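Local coordinates for alginate lyase (Aplysia kurodai, PDB 5GMT), which probably cleaves alginate as a polysaccharide lyase of family 14, with specificity for polymannuronate, at residues F104-G118 and S135-G147. Numbering follows the deposited sequence.
Sequences FGFGIGGKLPGLFGG and SCFSLRLMWRKDG
The indole of W143 lies flat over the backbone of G110, whose CA sits 3.6 Å from the centroid of the six-membered ring. With chi1 at 72°, CG stands between the backbone N and the carbonyl carbon, which folds the indole across the neighbouring strand; a CB on G110 would run into the ring. Two edge-to-face pairs occupy the opposite indole face: F104, T-shaped to the six-membered ring with planes at 85°, and F106 toward the five-membered ring at 65°. The F106 ring is held between G147 CA over one face, a CH-pi contact, and F104 CB over the other. W143 NE1 donates to F106 O (2.8 Å), in the carbonyl plane and on a lone pair; that oxygen also takes G109 N, closing the type II' turn F106-G109. With an alanine in place of W143, F106 O would probably lose its indole donor, and both phenylalanine edges and G110 CA the ring face they meet. Strands 110-118 and 136-143 are antiparallel neighbours inside a sheet of the concanavalin-like fold, paired by bonds such as L112 N to L141 O (2.9 Å). F137 lies over G117, with G117 N over the ring centre and G117 CA 3.9 Å from its centroid, a CH-pi contact further from the normal. On the other sheet face K111 runs alongside M142, NZ 3.3 Å from SD, and G249 O accepts from that amine. K111 CG lies over one face of the R140 guanidinium, whose NH1 is hydrogen-bonded to S245 OG.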
# COMPACT_ATOMS: atom_id res chain seq x y z
N PHE A 104 10.46 15.50 -1.46
CA PHE A 104 9.75 15.05 -2.65
C PHE A 104 9.28 16.27 -3.46
O PHE A 104 8.60 17.13 -2.91
CB PHE A 104 8.54 14.19 -2.27
CG PHE A 104 8.89 12.78 -1.84
CD1 PHE A 104 9.61 12.56 -0.67
CD2 PHE A 104 8.47 11.69 -2.58
CE1 PHE A 104 9.92 11.27 -0.27
CE2 PHE A 104 8.78 10.39 -2.18
CZ PHE A 104 9.50 10.19 -1.03
N GLY A 105 9.62 16.34 -4.75
CA GLY A 105 10.39 15.31 -5.43
C GLY A 105 9.59 14.08 -5.83
O GLY A 105 10.14 12.99 -5.85
N PHE A 106 8.31 14.24 -6.16
CA PHE A 106 7.45 13.07 -6.42
C PHE A 106 7.70 12.44 -7.79
O PHE A 106 7.24 11.32 -8.05
CB PHE A 106 5.97 13.44 -6.29
CG PHE A 106 5.55 13.77 -4.88
CD1 PHE A 106 5.29 12.76 -3.97
CD2 PHE A 106 5.42 15.09 -4.46
CE1 PHE A 106 4.90 13.05 -2.67
CE2 PHE A 106 5.03 15.40 -3.16
CZ PHE A 106 4.77 14.38 -2.27
N GLY A 107 8.43 13.15 -8.64
CA GLY A 107 8.70 12.65 -9.99
C GLY A 107 7.39 12.37 -10.72
O GLY A 107 6.50 13.21 -10.77
N ILE A 108 7.26 11.16 -11.27
CA ILE A 108 6.01 10.77 -11.89
C ILE A 108 5.44 9.52 -11.24
O ILE A 108 4.75 8.73 -11.88
CB ILE A 108 6.18 10.53 -13.41
CG1 ILE A 108 7.26 9.49 -13.69
CG2 ILE A 108 6.53 11.84 -14.10
CD1 ILE A 108 7.33 9.06 -15.15
N GLY A 109 5.73 9.34 -9.95
CA GLY A 109 5.05 8.33 -9.17
C GLY A 109 5.86 7.23 -8.53
O GLY A 109 6.99 6.93 -8.91
N GLY A 110 5.24 6.60 -7.54
CA GLY A 110 5.85 5.48 -6.85
C GLY A 110 4.88 4.84 -5.88
O GLY A 110 3.73 5.27 -5.76
N LYS A 111 5.36 3.82 -5.17
CA LYS A 111 4.49 2.95 -4.38
C LYS A 111 4.42 3.34 -2.91
O LYS A 111 5.38 3.88 -2.37
CB LYS A 111 4.98 1.50 -4.49
CG LYS A 111 4.30 0.68 -5.60
CD LYS A 111 4.52 1.30 -6.96
CE LYS A 111 4.02 0.40 -8.09
NZ LYS A 111 4.16 1.10 -9.41
N LEU A 112 3.28 3.04 -2.29
CA LEU A 112 3.09 3.15 -0.84
C LEU A 112 2.37 1.91 -0.33
O LEU A 112 1.65 1.25 -1.09
CB LEU A 112 2.29 4.41 -0.49
CG LEU A 112 2.96 5.76 -0.73
CD1 LEU A 112 1.90 6.86 -0.62
CD2 LEU A 112 4.10 6.01 0.27
N PRO A 113 2.54 1.58 0.96
CA PRO A 113 1.91 0.38 1.54
C PRO A 113 0.39 0.36 1.44
O PRO A 113 -0.25 1.40 1.60
CB PRO A 113 2.34 0.44 3.02
CG PRO A 113 3.63 1.17 2.99
CD PRO A 113 3.45 2.23 1.92
N GLY A 114 -0.17 -0.84 1.22
CA GLY A 114 -1.60 -1.05 1.21
C GLY A 114 -1.90 -2.48 1.65
O GLY A 114 -0.99 -3.20 2.03
N LEU A 115 -3.16 -2.88 1.61
CA LEU A 115 -3.52 -4.25 1.99
C LEU A 115 -3.39 -5.21 0.80
O LEU A 115 -3.31 -4.78 -0.35
CB LEU A 115 -4.95 -4.28 2.55
CG LEU A 115 -5.13 -3.53 3.88
CD1 LEU A 115 -6.61 -3.41 4.26
CD2 LEU A 115 -4.34 -4.23 4.98
N PHE A 116 -3.40 -6.51 1.09
CA PHE A 116 -3.40 -7.56 0.07
C PHE A 116 -4.12 -8.80 0.60
O PHE A 116 -4.38 -8.90 1.80
CB PHE A 116 -1.96 -7.93 -0.33
CG PHE A 116 -1.29 -8.87 0.63
CD1 PHE A 116 -0.85 -8.42 1.86
CD2 PHE A 116 -1.10 -10.21 0.30
CE1 PHE A 116 -0.24 -9.29 2.76
CE2 PHE A 116 -0.49 -11.08 1.19
CZ PHE A 116 -0.05 -10.62 2.42
N GLY A 117 -4.46 -9.72 -0.29
CA GLY A 117 -5.06 -10.97 0.13
C GLY A 117 -5.08 -11.99 -1.00
O GLY A 117 -4.44 -11.81 -2.03
N GLY A 118 -5.83 -13.06 -0.79
CA GLY A 118 -5.92 -14.12 -1.78
C GLY A 118 -5.81 -15.46 -1.08
O GLY A 118 -6.39 -15.65 -0.01
N SER A 135 -4.72 -15.94 -7.86
CA SER A 135 -4.40 -16.39 -6.51
C SER A 135 -4.36 -15.24 -5.50
O SER A 135 -4.16 -15.47 -4.30
CB SER A 135 -3.06 -17.13 -6.50
OG SER A 135 -2.02 -16.27 -6.94
N CYS A 136 -4.54 -14.02 -5.97
CA CYS A 136 -4.29 -12.87 -5.11
C CYS A 136 -5.00 -11.61 -5.57
O CYS A 136 -5.52 -11.54 -6.68
CB CYS A 136 -2.78 -12.61 -5.02
SG CYS A 136 -1.92 -12.48 -6.63
N PHE A 137 -5.01 -10.61 -4.69
CA PHE A 137 -5.29 -9.24 -5.09
C PHE A 137 -4.38 -8.33 -4.26
O PHE A 137 -4.02 -8.68 -3.14
CB PHE A 137 -6.77 -8.89 -4.88
CG PHE A 137 -7.23 -9.01 -3.44
CD1 PHE A 137 -7.60 -10.24 -2.91
CD2 PHE A 137 -7.28 -7.88 -2.63
CE1 PHE A 137 -8.02 -10.34 -1.59
CE2 PHE A 137 -7.69 -7.98 -1.31
CZ PHE A 137 -8.07 -9.21 -0.79
N SER A 138 -3.98 -7.19 -4.79
CA SER A 138 -3.17 -6.28 -3.98
C SER A 138 -3.69 -4.87 -4.12
O SER A 138 -4.12 -4.46 -5.20
CB SER A 138 -1.69 -6.37 -4.35
OG SER A 138 -1.44 -5.88 -5.66
N LEU A 139 -3.64 -4.13 -3.02
CA LEU A 139 -4.26 -2.82 -2.95
C LEU A 139 -3.32 -1.79 -2.35
O LEU A 139 -3.68 -1.07 -1.42
CB LEU A 139 -5.56 -2.89 -2.14
CG LEU A 139 -6.61 -3.87 -2.69
CD1 LEU A 139 -7.73 -4.15 -1.66
CD2 LEU A 139 -7.19 -3.40 -4.03
N ARG A 140 -2.10 -1.74 -2.88
CA ARG A 140 -1.17 -0.65 -2.55
C ARG A 140 -1.74 0.72 -2.95
O ARG A 140 -2.69 0.82 -3.72
CB ARG A 140 0.16 -0.87 -3.26
CG ARG A 140 0.91 -2.10 -2.78
CD ARG A 140 2.13 -2.32 -3.64
NE ARG A 140 1.78 -2.79 -4.98
CZ ARG A 140 2.66 -3.11 -5.92
NH1 ARG A 140 3.97 -3.01 -5.69
NH2 ARG A 140 2.22 -3.52 -7.11
N LEU A 141 -1.15 1.76 -2.38
CA LEU A 141 -1.40 3.12 -2.84
C LEU A 141 -0.25 3.51 -3.76
O LEU A 141 0.80 2.86 -3.76
CB LEU A 141 -1.53 4.10 -1.66
CG LEU A 141 -2.89 4.25 -0.96
CD1 LEU A 141 -3.36 2.92 -0.40
CD2 LEU A 141 -2.78 5.29 0.17
N MET A 142 -0.45 4.55 -4.56
CA MET A 142 0.66 5.13 -5.30
C MET A 142 0.60 6.63 -5.18
O MET A 142 -0.47 7.19 -4.96
CB MET A 142 0.62 4.73 -6.78
CG MET A 142 1.34 3.43 -7.10
SD MET A 142 1.66 3.21 -8.87
CE MET A 142 2.79 4.55 -9.20
N TRP A 143 1.76 7.28 -5.27
CA TRP A 143 1.75 8.71 -5.58
C TRP A 143 2.01 8.83 -7.06
O TRP A 143 2.42 7.87 -7.73
CB TRP A 143 2.77 9.51 -4.75
CG TRP A 143 4.22 9.31 -5.13
CD1 TRP A 143 4.92 9.95 -6.13
CD2 TRP A 143 5.16 8.43 -4.49
NE1 TRP A 143 6.22 9.50 -6.15
CE2 TRP A 143 6.39 8.58 -5.15
CE3 TRP A 143 5.06 7.54 -3.42
CZ2 TRP A 143 7.53 7.86 -4.78
CZ3 TRP A 143 6.20 6.83 -3.05
CH2 TRP A 143 7.41 6.99 -3.73
N ARG A 144 1.73 10.01 -7.58
CA ARG A 144 1.92 10.29 -8.99
C ARG A 144 2.55 11.65 -9.12
O ARG A 144 3.00 12.24 -8.13
CB ARG A 144 0.58 10.23 -9.74
CG ARG A 144 -0.04 8.84 -9.83
CD ARG A 144 0.65 7.99 -10.89
NE ARG A 144 0.10 6.63 -10.93
CZ ARG A 144 0.56 5.66 -11.73
NH1 ARG A 144 0.02 4.45 -11.70
NH2 ARG A 144 1.55 5.91 -12.58
N LYS A 145 2.61 12.14 -10.35
CA LYS A 145 3.01 13.50 -10.64
C LYS A 145 2.40 14.48 -9.63
O LYS A 145 1.21 14.41 -9.33
CB LYS A 145 2.57 13.85 -12.06
CG LYS A 145 2.82 15.26 -12.48
CD LYS A 145 2.06 15.59 -13.77
CE LYS A 145 2.21 14.46 -14.80
NZ LYS A 145 1.44 14.74 -16.04
N ASP A 146 3.23 15.39 -9.12
CA ASP A 146 2.78 16.45 -8.19
C ASP A 146 2.21 15.92 -6.88
O ASP A 146 1.53 16.64 -6.15
CB ASP A 146 1.75 17.35 -8.88
CG ASP A 146 2.27 17.97 -10.18
OD1 ASP A 146 3.47 18.32 -10.22
OD2 ASP A 146 1.49 18.09 -11.15
N GLY A 147 2.51 14.66 -6.55
CA GLY A 147 2.01 14.09 -5.31
C GLY A 147 0.55 13.65 -5.31
O GLY A 147 0.03 13.27 -4.25
O HOH W 1 6.05 15.57 -9.50
O HOH W 2 2.78 8.31 -13.66